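Long-range contacts in ribulose bisphosphate carboxylase (Pyrococcus horikoshii, PDB 2D69), which probably catalyses the magnesium-dependent addition of CO2 and water to ribulose 1,5-bisphosphate, giving two molecules of 3-phosphoglycerate in an archaeal AMP degradation pathway: residues Y30-N35 with K113-L118; E176-G181 with R208-V213; L298-R303 with S335-I340; R237-A242 with E269-A274. One frame throughout, in Å; residues are numbered along the deposited sequence.

Contact 1. Residues Y30-N35 with K113-L118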
loop_
_atom_site.group_PDB
_atom_site.type_symbol
_atom_site.label_atom_id
_atom_site.label_comp_id
_atom_site.label_asym_id
_atom_site.label_seq_id
_atom_site.Cartn_x
_atom_site.Cartn_y
_atom_site.Cartn_z
ATOM N N TYR A 30 -31.302 -37.837 7.781
ATOM C CA TYR A 30 -31.560 -38.154 6.397
ATOM C C TYR A 30 -32.831 -38.998 6.227
ATOM O O TYR A 30 -33.121 -39.919 7.013
ATOM C CB TYR A 30 -30.391 -38.947 5.801
ATOM C CG TYR A 30 -29.030 -38.260 5.734
ATOM C CD1 TYR A 30 -28.691 -37.435 4.644
ATOM C CD2 TYR A 30 -28.067 -38.453 6.733
ATOM C CE1 TYR A 30 -27.453 -36.790 4.567
ATOM C CE2 TYR A 30 -26.803 -37.820 6.669
ATOM C CZ TYR A 30 -26.500 -37.007 5.575
ATOM O OH TYR A 30 -25.258 -36.404 5.469
ATOM N N TYR A 31 -33.577 -38.719 5.168
ATOM C CA TYR A 31 -34.556 -39.678 4.636
ATOM C C TYR A 31 -33.913 -40.453 3.483
ATOM O O TYR A 31 -33.230 -39.874 2.651
ATOM C CB TYR A 31 -35.786 -38.929 4.088
ATOM C CG TYR A 31 -36.725 -39.820 3.280
ATOM C CD1 TYR A 31 -36.647 -39.874 1.901
ATOM C CD2 TYR A 31 -37.631 -40.634 3.911
ATOM C CE1 TYR A 31 -37.500 -40.738 1.144
ATOM C CE2 TYR A 31 -38.501 -41.484 3.186
ATOM C CZ TYR A 31 -38.424 -41.533 1.797
ATOM O OH TYR A 31 -39.251 -42.372 1.065
ATOM N N PHE A 32 -34.177 -41.747 3.348
ATOM C CA PHE A 32 -33.645 -42.436 2.178
ATOM C C PHE A 32 -34.485 -43.638 1.802
ATOM O O PHE A 32 -35.326 -44.052 2.564
ATOM C CB PHE A 32 -32.156 -42.853 2.402
ATOM C CG PHE A 32 -31.985 -43.970 3.396
ATOM C CD1 PHE A 32 -31.826 -43.680 4.734
ATOM C CD2 PHE A 32 -32.000 -45.301 2.995
ATOM C CE1 PHE A 32 -31.693 -44.719 5.666
ATOM C CE2 PHE A 32 -31.873 -46.324 3.923
ATOM C CZ PHE A 32 -31.713 -46.020 5.263
ATOM N N GLU A 33 -34.258 -44.156 0.597
ATOM C CA GLU A 33 -34.855 -45.399 0.125
ATOM C C GLU A 33 -33.692 -46.250 -0.436
ATOM O O GLU A 33 -32.963 -45.760 -1.299
ATOM C CB GLU A 33 -35.898 -45.103 -0.978
ATOM C CG GLU A 33 -36.964 -44.074 -0.547
ATOM C CD GLU A 33 -37.863 -43.584 -1.677
ATOM O OE1 GLU A 33 -37.646 -44.008 -2.848
ATOM O OE2 GLU A 33 -38.773 -42.745 -1.391
ATOM N N PRO A 34 -33.460 -47.466 0.065
ATOM C CA PRO A 34 -32.356 -48.292 -0.446
ATOM C C PRO A 34 -32.657 -48.836 -1.826
ATOM O O PRO A 34 -33.813 -48.967 -2.192
ATOM C CB PRO A 34 -32.281 -49.457 0.542
ATOM C CG PRO A 34 -33.638 -49.567 1.091
ATOM C CD PRO A 34 -34.190 -48.152 1.134
ATOM N N ASN A 35 -31.618 -49.115 -2.594
ATOM C CA ASN A 35 -31.783 -49.721 -3.897
ATOM C C ASN A 35 -30.918 -50.957 -3.984
ATOM O O ASN A 35 -29.743 -50.865 -4.244
ATOM C CB ASN A 35 -31.434 -48.742 -5.026
ATOM C CG ASN A 35 -31.461 -49.412 -6.391
ATOM O OD1 ASN A 35 -30.525 -49.304 -7.166
ATOM N ND2 ASN A 35 -32.518 -50.159 -6.656
ATOM N N LYS A 113 -25.282 -44.989 -6.046
ATOM C CA LYS A 113 -26.099 -45.981 -6.754
ATOM C C LYS A 113 -26.998 -46.821 -5.815
ATOM O O LYS A 113 -28.081 -47.226 -6.210
ATOM C CB LYS A 113 -25.193 -46.955 -7.563
ATOM C CG LYS A 113 -25.699 -47.232 -8.993
ATOM C CD LYS A 113 -24.832 -48.248 -9.768
ATOM C CE LYS A 113 -25.572 -48.744 -11.052
ATOM N NZ LYS A 113 -24.731 -49.555 -11.987
ATOM N N ALA A 114 -26.547 -47.093 -4.591
ATOM C CA ALA A 114 -27.275 -47.995 -3.693
ATOM C C ALA A 114 -28.404 -47.285 -2.951
ATOM O O ALA A 114 -29.102 -47.901 -2.160
ATOM C CB ALA A 114 -26.334 -48.644 -2.705
ATOM N N LEU A 115 -28.563 -45.987 -3.179
ATOM C CA LEU A 115 -29.745 -45.271 -2.705
ATOM C C LEU A 115 -30.639 -44.913 -3.877
ATOM O O LEU A 115 -30.170 -44.403 -4.897
ATOM C CB LEU A 115 -29.365 -43.999 -1.966
ATOM C CG LEU A 115 -28.380 -44.127 -0.795
ATOM C CD1 LEU A 115 -28.247 -42.801 -0.083
ATOM C CD2 LEU A 115 -28.837 -45.166 0.141
ATOM N N LYS A 116 -31.928 -45.198 -3.751
ATOM C CA LYS A 116 -32.891 -44.775 -4.764
ATOM C C LYS A 116 -33.052 -43.272 -4.657
ATOM O O LYS A 116 -33.159 -42.577 -5.664
ATOM C CB LYS A 116 -34.244 -45.494 -4.577
ATOM C CG LYS A 116 -35.056 -45.694 -5.851
ATOM C CD LYS A 116 -35.911 -46.982 -5.860
ATOM C CE LYS A 116 -37.082 -46.845 -6.880
ATOM N NZ LYS A 116 -37.727 -48.168 -7.306
ATOM N N ASN A 117 -33.103 -42.788 -3.420
ATOM C CA ASN A 117 -33.370 -41.387 -3.147
ATOM C C ASN A 117 -32.712 -41.027 -1.812
ATOM O O ASN A 117 -32.657 -41.860 -0.920
ATOM C CB ASN A 117 -34.871 -41.149 -3.012
ATOM C CG ASN A 117 -35.594 -41.111 -4.362
ATOM O OD1 ASN A 117 -35.297 -40.269 -5.220
ATOM N ND2 ASN A 117 -36.531 -42.054 -4.565
ATOM N N LEU A 118 -32.341 -39.757 -1.630
ATOM C CA LEU A 118 -31.644 -39.324 -0.441
ATOM C C LEU A 118 -31.959 -37.847 -0.220
ATOM O O LEU A 118 -31.759 -37.045 -1.118
ATOM C CB LEU A 118 -30.111 -39.522 -0.542
ATOM C CG LEU A 118 -29.355 -38.979 0.694
ATOM C CD1 LEU A 118 -29.608 -39.799 1.931
ATOM C CD2 LEU A 118 -27.872 -38.853 0.466
#
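Glu-33 and Asn-117 lie side by side and point the same way from neighbouring antiparallel strands. Asn-117 ND2 donates to Glu-33 OE1 over 2.8 Å. The amide and carboxylate planes are 88° apart, so ND2 meets OE1 from above the carboxylate plane, while OE1 stays in the plane of the amide. CG of Glu-33 is anti to its carbonyl carbon (chi1 -54°), and the extended chain beyond it brings the carboxylate out to Asn-117 ND2 and the Tyr-31 hydroxyl. The other oxygen, OE2, takes the hydroxyl of Tyr-31 on its anti lone pair, with OE2 in the plane of the tyrosine ring. Two bonds thus hold the carboxylate. Arg-290 adds a weak, long ion pair to OE1.

On the other face of the sheet, Leu-118 reaches over with CD1. Leu-118 CD1 is 3.7 Å from Tyr-30 CD1 and 4.0 Å from Phe-32 CB. The Tyr-30 hydroxyl bonds to the carbonyl of Val-105.

The backbones pair through Glu-33 N to Asn-117 O at 3.2 Å and Lys-116 N to Glu-33 O at 2.7 Å. A beta bulge then shifts the register by one, and Asn-35 N bonds to Ala-114 O at 2.8 Å.

Strand 26-34 lies between strands 81-88 and 115-124 in the mixed sheet of the N-terminal domain. Helix 39-49 packs on the Tyr-30, Phe-32 and Leu-115 side chains.

Contact 2. Residues E176-G181 with R208-V213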
loop_
_atom_site.group_PDB
_atom_site.type_symbol
_atom_site.label_atom_id
_atom_site.label_comp_id
_atom_site.label_asym_id
_atom_site.label_seq_id
_atom_site.Cartn_x
_atom_site.Cartn_y
_atom_site.Cartn_z
ATOM N N GLU A 176 -42.696 6.406 -6.284
ATOM C CA GLU A 176 -44.084 6.057 -6.073
ATOM C C GLU A 176 -44.285 5.048 -4.950
ATOM O O GLU A 176 -45.124 5.240 -4.067
ATOM C CB GLU A 176 -44.726 5.504 -7.382
ATOM C CG GLU A 176 -44.898 6.504 -8.523
ATOM C CD GLU A 176 -45.650 7.764 -8.110
ATOM O OE1 GLU A 176 -45.074 8.875 -8.158
ATOM O OE2 GLU A 176 -46.837 7.631 -7.766
ATOM N N LEU A 177 -43.496 3.991 -4.980
ATOM C CA LEU A 177 -43.682 2.874 -4.050
ATOM C C LEU A 177 -43.365 3.247 -2.636
ATOM O O LEU A 177 -44.171 2.999 -1.719
ATOM C CB LEU A 177 -42.814 1.703 -4.462
ATOM C CG LEU A 177 -43.224 1.056 -5.776
ATOM C CD1 LEU A 177 -42.157 0.151 -6.291
ATOM C CD2 LEU A 177 -44.458 0.256 -5.578
ATOM N N TRP A 178 -42.201 3.871 -2.471
ATOM C CA TRP A 178 -41.750 4.401 -1.179
ATOM C C TRP A 178 -42.706 5.482 -0.655
ATOM O O TRP A 178 -43.145 5.396 0.487
ATOM C CB TRP A 178 -40.315 4.978 -1.293
ATOM C CG TRP A 178 -39.160 3.987 -1.238
ATOM C CD1 TRP A 178 -39.104 2.835 -0.534
ATOM C CD2 TRP A 178 -37.906 4.098 -1.914
ATOM N NE1 TRP A 178 -37.874 2.246 -0.681
ATOM C CE2 TRP A 178 -37.115 3.009 -1.515
ATOM C CE3 TRP A 178 -37.335 5.060 -2.757
ATOM C CZ2 TRP A 178 -35.835 2.815 -1.985
ATOM C CZ3 TRP A 178 -36.111 4.859 -3.231
ATOM C CH2 TRP A 178 -35.353 3.734 -2.856
ATOM N N SER A 179 -43.030 6.487 -1.474
ATOM C CA SER A 179 -43.947 7.568 -1.075
ATOM C C SER A 179 -45.344 7.094 -0.623
ATOM O O SER A 179 -45.970 7.700 0.245
ATOM C CB SER A 179 -44.110 8.628 -2.195
ATOM O OG SER A 179 -42.877 9.238 -2.518
ATOM N N GLY A 180 -45.828 6.020 -1.211
ATOM C CA GLY A 180 -47.131 5.503 -0.857
ATOM C C GLY A 180 -47.125 4.650 0.393
ATOM O O GLY A 180 -48.190 4.289 0.890
ATOM N N GLY A 181 -45.934 4.246 0.836
ATOM C CA GLY A 181 -45.760 3.623 2.138
ATOM C C GLY A 181 -44.946 2.333 2.175
ATOM O O GLY A 181 -44.779 1.757 3.258
ATOM N N ARG A 208 -30.486 8.771 -3.582
ATOM C CA ARG A 208 -30.947 10.162 -3.554
ATOM C C ARG A 208 -32.480 10.264 -3.484
ATOM O O ARG A 208 -33.035 11.019 -2.693
ATOM C CB ARG A 208 -30.429 10.952 -4.762
ATOM C CG ARG A 208 -28.896 11.041 -4.801
ATOM C CD ARG A 208 -28.320 11.833 -5.995
ATOM N NE ARG A 208 -28.721 13.235 -5.890
ATOM C CZ ARG A 208 -29.743 13.810 -6.538
ATOM N NH1 ARG A 208 -30.504 13.118 -7.399
ATOM N NH2 ARG A 208 -30.000 15.114 -6.326
ATOM N N VAL A 209 -33.156 9.470 -4.289
ATOM C CA VAL A 209 -34.611 9.398 -4.243
ATOM C C VAL A 209 -35.050 8.903 -2.861
ATOM O O VAL A 209 -35.976 9.470 -2.246
ATOM C CB VAL A 209 -35.140 8.394 -5.288
ATOM C CG1 VAL A 209 -36.685 8.155 -5.150
ATOM C CG2 VAL A 209 -34.780 8.814 -6.709
ATOM N N ARG A 210 -34.381 7.844 -2.380
ATOM C CA ARG A 210 -34.630 7.277 -1.081
ATOM C C ARG A 210 -34.581 8.366 -0.026
ATOM O O ARG A 210 -35.529 8.524 0.766
ATOM C CB ARG A 210 -33.574 6.198 -0.759
ATOM C CG ARG A 210 -33.840 5.363 0.454
ATOM C CD ARG A 210 -33.494 6.039 1.754
ATOM N NE ARG A 210 -32.063 6.159 2.001
ATOM C CZ ARG A 210 -31.269 5.214 2.492
ATOM N NH1 ARG A 210 -31.702 3.989 2.785
ATOM N NH2 ARG A 210 -29.979 5.505 2.706
ATOM N N ASP A 211 -33.490 9.120 -0.001
ATOM C CA ASP A 211 -33.350 10.153 1.009
ATOM C C ASP A 211 -34.408 11.244 0.867
ATOM O O ASP A 211 -34.913 11.787 1.858
ATOM C CB ASP A 211 -31.936 10.768 1.006
ATOM C CG ASP A 211 -30.896 9.773 1.490
ATOM O OD1 ASP A 211 -29.713 9.991 1.205
ATOM O OD2 ASP A 211 -31.172 8.748 2.155
ATOM N N ARG A 212 -34.777 11.564 -0.356
ATOM C CA ARG A 212 -35.845 12.564 -0.551
ATOM C C ARG A 212 -37.169 12.079 0.056
ATOM O O ARG A 212 -37.891 12.859 0.700
ATOM C CB ARG A 212 -36.006 12.874 -2.038
ATOM C CG ARG A 212 -37.061 13.915 -2.374
ATOM C CD ARG A 212 -37.447 13.895 -3.846
ATOM N NE ARG A 212 -38.673 14.665 -4.086
ATOM C CZ ARG A 212 -39.377 14.618 -5.212
ATOM N NH1 ARG A 212 -38.972 13.869 -6.235
ATOM N NH2 ARG A 212 -40.478 15.355 -5.331
ATOM N N VAL A 213 -37.489 10.802 -0.140
ATOM C CA VAL A 213 -38.758 10.240 0.366
ATOM C C VAL A 213 -38.787 10.207 1.894
ATOM O O VAL A 213 -39.829 10.539 2.502
ATOM C CB VAL A 213 -39.068 8.873 -0.164
ATOM C CG1 VAL A 213 -40.403 8.360 0.422
ATOM C CG2 VAL A 213 -39.200 8.917 -1.683
#
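Trp-178 has CG anti to its carbonyl carbon (chi1 -81°), and its indole reaches helix 199-217 beside Arg-210. In Arg-210, CG is anti to the backbone N (chi1 -170°) and lies over one face of the indole. CG of Arg-210 is 4.2 Å from the centroid of the Trp-178 six-membered ring, a CH-pi contact set toward the rim. CB of Arg-210 is 3.7 Å from CH2 of Trp-178. Val-209 CG1 meets the ring at its edge, in plane, 3.9 Å from CZ3 of Trp-178. Val-213 packs further along the helix, its CG1 3.8 Å from CB of Trp-178 and its CG2 3.8 Å from OG of Ser-179. That hydroxyl bonds to the carbonyl of Tyr-175.

Polar bonds fix both flat groups. Trp-178 NE1 donates to the carbonyl of Glu-222. Arg-210 pairs with Asp-211 through NE and with Glu-222 through NH1. An alanine in place of Trp-178 would probably open a gap beside Arg-210 and Val-209 and leave the Glu-222 carbonyl without its indole donor.

Helix 167-179 ends in a Schellman motif, with Gly-181 at positive phi. Strand 184-186 follows it. Such packing of successive outer helices is typical of the alpha/beta barrel of the RuBisCO catalytic domain.

Contact 3. Residues L298-R303 with S335-I340; sequences LAKAAR and SKWEHI
Arg-303 holds the loop 335-340 by hydrogen bonds from its guanidinium. NH1 and NH2 both donate, end-on, to the carbonyl O of Ser-335, at 3.0 Å from NH1 and 2.7 Å from NH2. NH2 of Arg-303 sits nearly on the line of the Ser-335 C=O bond (178°), although its own N-H is bent away from straight. NH2 also makes a weak bond to Ile-340 O at 2.8 Å. NE donates to the carbonyl of Arg-341. The extended chain from CG to NE carries the guanidinium out to these carbonyls.

Helix 295-305 is one of the outer helices of the alpha/beta barrel. The loop, with a type II' turn from Trp-337 to Ile-340, leads from the next one, helix 323-334, into strand 344-348.

Van der Waals packing goes with the bonds. CE3 of Trp-337 lies 3.9 Å above one face of the Arg-303 guanidinium, toward its rim. CG2 of Ile-340 is 3.6 Å from CG of Arg-303. A methionine in place of Arg-303 would probably leave the Ser-335 carbonyl without its guanidinium donors and the loop less firmly tied. CG of Lys-300 touches CH2 of Trp-337 at 3.7 Å, and the two side chains cross at about a right angle.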
loop_
_atom_site.group_PDB
_atom_site.type_symbol
_atom_site.label_atom_id
_atom_site.label_comp_id
_atom_site.label_asym_id
_atom_site.label_seq_id
_atom_site.Cartn_x
_atom_site.Cartn_y
_atom_site.Cartn_z
ATOM N N LEU A 298 -31.242 -25.623 4.440
ATOM C CA LEU A 298 -30.711 -24.479 3.733
ATOM C C LEU A 298 -30.864 -23.268 4.590
ATOM O O LEU A 298 -29.925 -22.520 4.764
ATOM C CB LEU A 298 -31.479 -24.260 2.464
ATOM C CG LEU A 298 -30.838 -23.631 1.257
ATOM C CD1 LEU A 298 -31.741 -23.882 0.023
ATOM C CD2 LEU A 298 -30.673 -22.150 1.464
ATOM N N ALA A 299 -32.049 -23.097 5.150
ATOM C CA ALA A 299 -32.342 -21.944 5.976
ATOM C C ALA A 299 -31.452 -21.908 7.228
ATOM O O ALA A 299 -31.091 -20.838 7.709
ATOM C CB ALA A 299 -33.810 -21.948 6.394
ATOM N N LYS A 300 -31.163 -23.079 7.779
ATOM C CA LYS A 300 -30.359 -23.181 8.986
ATOM C C LYS A 300 -28.922 -22.774 8.677
ATOM O O LYS A 300 -28.301 -22.040 9.418
ATOM C CB LYS A 300 -30.420 -24.610 9.544
ATOM C CG LYS A 300 -29.551 -24.890 10.747
ATOM C CD LYS A 300 -29.935 -26.194 11.429
ATOM C CE LYS A 300 -31.038 -26.068 12.493
ATOM N NZ LYS A 300 -31.495 -27.478 12.961
ATOM N N ALA A 301 -28.365 -23.331 7.614
ATOM C CA ALA A 301 -27.063 -22.865 7.144
ATOM C C ALA A 301 -27.038 -21.359 6.936
ATOM O O ALA A 301 -26.092 -20.677 7.363
ATOM C CB ALA A 301 -26.672 -23.587 5.884
ATOM N N ALA A 302 -28.071 -20.813 6.288
ATOM C CA ALA A 302 -28.024 -19.422 5.920
ATOM C C ALA A 302 -28.105 -18.554 7.190
ATOM O O ALA A 302 -27.476 -17.478 7.238
ATOM C CB ALA A 302 -29.179 -19.077 4.923
ATOM N N ARG A 303 -28.900 -18.985 8.187
ATOM C CA ARG A 303 -28.992 -18.260 9.460
ATOM C C ARG A 303 -27.658 -18.305 10.233
ATOM O O ARG A 303 -27.239 -17.324 10.849
ATOM C CB ARG A 303 -30.120 -18.843 10.303
ATOM C CG ARG A 303 -30.247 -18.184 11.660
ATOM C CD ARG A 303 -31.515 -18.491 12.410
ATOM N NE ARG A 303 -31.479 -17.812 13.684
ATOM C CZ ARG A 303 -32.126 -18.178 14.781
ATOM N NH1 ARG A 303 -32.915 -19.257 14.771
ATOM N NH2 ARG A 303 -32.005 -17.455 15.898
ATOM N N SER A 335 -36.548 -18.710 16.220
ATOM C CA SER A 335 -36.326 -19.337 17.510
ATOM C C SER A 335 -35.004 -18.865 18.109
ATOM O O SER A 335 -34.080 -18.450 17.395
ATOM C CB SER A 335 -36.265 -20.875 17.392
ATOM O OG SER A 335 -35.134 -21.239 16.619
ATOM N N LYS A 336 -34.964 -18.878 19.435
ATOM C CA LYS A 336 -33.760 -18.691 20.205
ATOM C C LYS A 336 -32.802 -19.835 19.867
ATOM O O LYS A 336 -33.210 -20.963 19.808
ATOM C CB LYS A 336 -34.109 -18.666 21.689
ATOM C CG LYS A 336 -33.264 -17.685 22.541
ATOM C CD LYS A 336 -31.761 -18.032 22.501
ATOM C CE LYS A 336 -30.894 -17.212 23.519
ATOM N NZ LYS A 336 -29.610 -17.868 23.775
ATOM N N TRP A 337 -31.530 -19.508 19.574
ATOM C CA TRP A 337 -30.561 -20.488 19.151
ATOM C C TRP A 337 -29.193 -19.990 19.545
ATOM O O TRP A 337 -28.446 -19.445 18.728
ATOM C CB TRP A 337 -30.625 -20.672 17.640
ATOM C CG TRP A 337 -29.872 -21.820 17.149
ATOM C CD1 TRP A 337 -29.595 -22.942 17.845
ATOM C CD2 TRP A 337 -29.320 -22.016 15.836
ATOM N NE1 TRP A 337 -28.909 -23.831 17.058
ATOM C CE2 TRP A 337 -28.723 -23.288 15.822
ATOM C CE3 TRP A 337 -29.281 -21.253 14.665
ATOM C CZ2 TRP A 337 -28.112 -23.831 14.687
ATOM C CZ3 TRP A 337 -28.654 -21.778 13.538
ATOM C CH2 TRP A 337 -28.059 -23.067 13.569
ATOM N N GLU A 338 -28.886 -20.166 20.827
ATOM C CA GLU A 338 -27.676 -19.644 21.422
ATOM C C GLU A 338 -27.482 -18.165 21.076
ATOM O O GLU A 338 -28.398 -17.384 21.234
ATOM C CB GLU A 338 -26.467 -20.498 21.014
ATOM C CG GLU A 338 -26.606 -22.011 21.277
ATOM C CD GLU A 338 -26.495 -22.434 22.740
ATOM O OE1 GLU A 338 -26.334 -21.587 23.593
ATOM O OE2 GLU A 338 -26.565 -23.625 23.034
ATOM N N HIS A 339 -26.287 -17.796 20.619
ATOM C CA HIS A 339 -25.941 -16.405 20.231
ATOM C C HIS A 339 -26.429 -15.983 18.805
ATOM O O HIS A 339 -26.253 -14.804 18.419
ATOM C CB HIS A 339 -24.409 -16.210 20.258
ATOM C CG HIS A 339 -23.684 -17.180 19.375
ATOM N ND1 HIS A 339 -23.632 -18.520 19.665
ATOM C CD2 HIS A 339 -23.086 -17.033 18.165
ATOM C CE1 HIS A 339 -22.999 -19.166 18.694
ATOM N NE2 HIS A 339 -22.656 -18.288 17.771
ATOM N N ILE A 340 -26.978 -16.927 18.032
ATOM C CA ILE A 340 -27.439 -16.632 16.685
ATOM C C ILE A 340 -28.739 -15.819 16.706
ATOM O O ILE A 340 -29.773 -16.274 17.166
ATOM C CB ILE A 340 -27.633 -17.873 15.913
ATOM C CG1 ILE A 340 -26.358 -18.753 15.947
ATOM C CG2 ILE A 340 -28.053 -17.574 14.510
ATOM C CD1 ILE A 340 -25.132 -18.193 15.304
#

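Contact 4. Residues R237-A242 with E269-A274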
loop_
_atom_site.group_PDB
_atom_site.type_symbol
_atom_site.label_atom_id
_atom_site.label_comp_id
_atom_site.label_asym_id
_atom_site.label_seq_id
_atom_site.Cartn_x
_atom_site.Cartn_y
_atom_site.Cartn_z
ATOM N N ARG A 237 -19.773 -3.963 -5.177
ATOM C CA ARG A 237 -21.124 -3.394 -5.226
ATOM C C ARG A 237 -21.641 -3.133 -3.787
ATOM O O ARG A 237 -22.228 -2.085 -3.504
ATOM C CB ARG A 237 -22.049 -4.295 -6.039
ATOM C CG ARG A 237 -21.830 -4.167 -7.549
ATOM C CD ARG A 237 -22.678 -5.128 -8.440
ATOM N NE ARG A 237 -22.214 -4.929 -9.796
ATOM C CZ ARG A 237 -22.527 -5.635 -10.883
ATOM N NH1 ARG A 237 -21.911 -5.328 -12.020
ATOM N NH2 ARG A 237 -23.367 -6.647 -10.842
ATOM N N ALA A 238 -21.345 -4.059 -2.869
ATOM C CA ALA A 238 -21.636 -3.853 -1.427
ATOM C C ALA A 238 -20.958 -2.607 -0.926
ATOM O O ALA A 238 -21.595 -1.753 -0.267
ATOM C CB ALA A 238 -21.255 -5.105 -0.592
ATOM N N GLU A 239 -19.700 -2.394 -1.316
ATOM C CA GLU A 239 -19.007 -1.158 -0.872
ATOM C C GLU A 239 -19.673 0.096 -1.418
ATOM O O GLU A 239 -19.825 1.156 -0.712
ATOM C CB GLU A 239 -17.512 -1.191 -1.320
ATOM C CG GLU A 239 -16.671 -2.259 -0.622
ATOM C CD GLU A 239 -15.238 -2.396 -1.167
ATOM O OE1 GLU A 239 -14.977 -1.995 -2.312
ATOM O OE2 GLU A 239 -14.366 -2.913 -0.456
ATOM N N MET A 240 -20.124 0.036 -2.656
ATOM C CA MET A 240 -20.857 1.182 -3.246
ATOM C C MET A 240 -22.177 1.485 -2.535
ATOM O O MET A 240 -22.512 2.650 -2.289
ATOM C CB MET A 240 -21.118 1.003 -4.729
ATOM C CG MET A 240 -19.876 0.961 -5.624
ATOM S SD MET A 240 -20.504 0.222 -7.192
ATOM C CE MET A 240 -18.936 -0.265 -8.049
ATOM N N VAL A 241 -22.879 0.430 -2.131
ATOM C CA VAL A 241 -24.145 0.594 -1.420
ATOM C C VAL A 241 -23.872 1.296 -0.079
ATOM O O VAL A 241 -24.455 2.355 0.205
ATOM C CB VAL A 241 -24.875 -0.810 -1.277
ATOM C CG1 VAL A 241 -26.125 -0.675 -0.325
ATOM C CG2 VAL A 241 -25.326 -1.296 -2.630
ATOM N N ALA A 242 -22.918 0.788 0.706
ATOM C CA ALA A 242 -22.584 1.326 2.055
ATOM C C ALA A 242 -22.140 2.776 1.927
ATOM O O ALA A 242 -22.529 3.663 2.709
ATOM C CB ALA A 242 -21.496 0.513 2.694
ATOM N N GLU A 269 -20.087 -7.433 7.547
ATOM C CA GLU A 269 -19.681 -7.135 8.933
ATOM C C GLU A 269 -18.881 -5.865 8.967
ATOM O O GLU A 269 -18.970 -5.094 9.910
ATOM C CB GLU A 269 -18.827 -8.293 9.521
ATOM C CG GLU A 269 -18.381 -8.097 10.983
ATOM C CD GLU A 269 -19.546 -8.104 11.970
ATOM O OE1 GLU A 269 -20.650 -8.551 11.612
ATOM O OE2 GLU A 269 -19.371 -7.654 13.108
ATOM N N ASP A 270 -18.048 -5.648 7.963
ATOM C CA ASP A 270 -17.245 -4.430 7.957
ATOM C C ASP A 270 -18.008 -3.185 7.529
ATOM O O ASP A 270 -17.631 -2.093 7.889
ATOM C CB ASP A 270 -16.008 -4.598 7.065
ATOM C CG ASP A 270 -14.953 -5.477 7.693
ATOM O OD1 ASP A 270 -14.978 -5.649 8.944
ATOM O OD2 ASP A 270 -14.080 -6.019 6.978
ATOM N N LEU A 271 -19.059 -3.350 6.743
ATOM C CA LEU A 271 -19.741 -2.209 6.142
ATOM C C LEU A 271 -21.086 -1.859 6.783
ATOM O O LEU A 271 -21.730 -0.935 6.353
ATOM C CB LEU A 271 -19.946 -2.474 4.657
ATOM C CG LEU A 271 -18.713 -2.715 3.787
ATOM C CD1 LEU A 271 -19.120 -3.106 2.429
ATOM C CD2 LEU A 271 -17.856 -1.447 3.708
ATOM N N GLY A 272 -21.516 -2.593 7.799
ATOM C CA GLY A 272 -22.829 -2.364 8.396
ATOM C C GLY A 272 -24.063 -2.670 7.544
ATOM O O GLY A 272 -25.054 -1.952 7.588
ATOM N N LEU A 273 -23.986 -3.726 6.734
ATOM C CA LEU A 273 -25.049 -4.072 5.825
ATOM C C LEU A 273 -25.809 -5.329 6.299
ATOM O O LEU A 273 -25.169 -6.352 6.584
ATOM C CB LEU A 273 -24.410 -4.361 4.454
ATOM C CG LEU A 273 -23.698 -3.190 3.762
ATOM C CD1 LEU A 273 -22.946 -3.675 2.540
ATOM C CD2 LEU A 273 -24.717 -2.122 3.347
ATOM N N ALA A 274 -27.151 -5.253 6.344
ATOM C CA ALA A 274 -28.003 -6.450 6.484
ATOM C C ALA A 274 -28.074 -7.172 5.140
ATOM O O ALA A 274 -28.023 -6.527 4.094
ATOM C CB ALA A 274 -29.337 -6.075 6.922
#
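Two successive outer helices of the catalytic alpha/beta barrel meet here. Helix 231-244 packs against the end of helix 258-271 and the turn that follows it. Leu-271 and Leu-273 carry the contact from one side. Ala-238, Glu-239, Val-241 and Ala-242 receive them on the other.

Leu-271 is the last residue of its helix. Its CD1 methyl rests on the backbone of the facing helix, 3.8 Å from CA of Glu-239. The same methyl lies 4.0 Å from CG of Glu-239, and those two side chains cross obliquely. Nearer the backbone, CB of Leu-271 meets CB of Ala-242 at 3.9 Å. The small alanine lets the two chains come close here, and the CA atoms of Ala-242 and Leu-271 are 6.1 Å apart.

Gly-272 leaves the helical conformation with positive phi and turns the chain inward. Leu-273 then points toward helix 231-244. Its CG is anti to the carbonyl carbon (chi1 -64°), and its two methyls part company beyond it. CD1 touches Ala-238, 3.8 Å from CB and 3.7 Å from O of that residue. CD2 goes to Val-241, 4.2 Å from its CG1.

No hydrogen bond crosses between the segments, and the packing is by aliphatic groups. Val-249 of strand 248-252 touches both Val-241 and Leu-273, which places this inner part of the contact against the barrel wall. From Leu-273 the chain runs straight into strand 274-278. Neighbouring outer helices packed side by side, with a short turn leading into the next parallel strand, belong to the TIM-barrel fold.

In the fold
Along the chain contact 1 closes first. Contacts 2, 4 and 3 follow. Contact 1 belongs to the mixed sheet of the N-terminal domain, and the other three lie in the catalytic alpha/beta barrel. Contacts 2 and 4 have centres 21 Å apart and nearest atoms about 7 Å apart. Helix 199-217 links them, since it carries residues 208-213 and also touches Val-241. Contact 3 is 22 Å from contact 4, centre to centre, and 33 Å from contact 2. It is the barrel contact nearest to contact 1, at 28 Å between centres. Contacts 2-4 join outer barrel elements, while contact 1 pairs strands of a sheet whose edge strand 292-293 comes from the catalytic part of the chain.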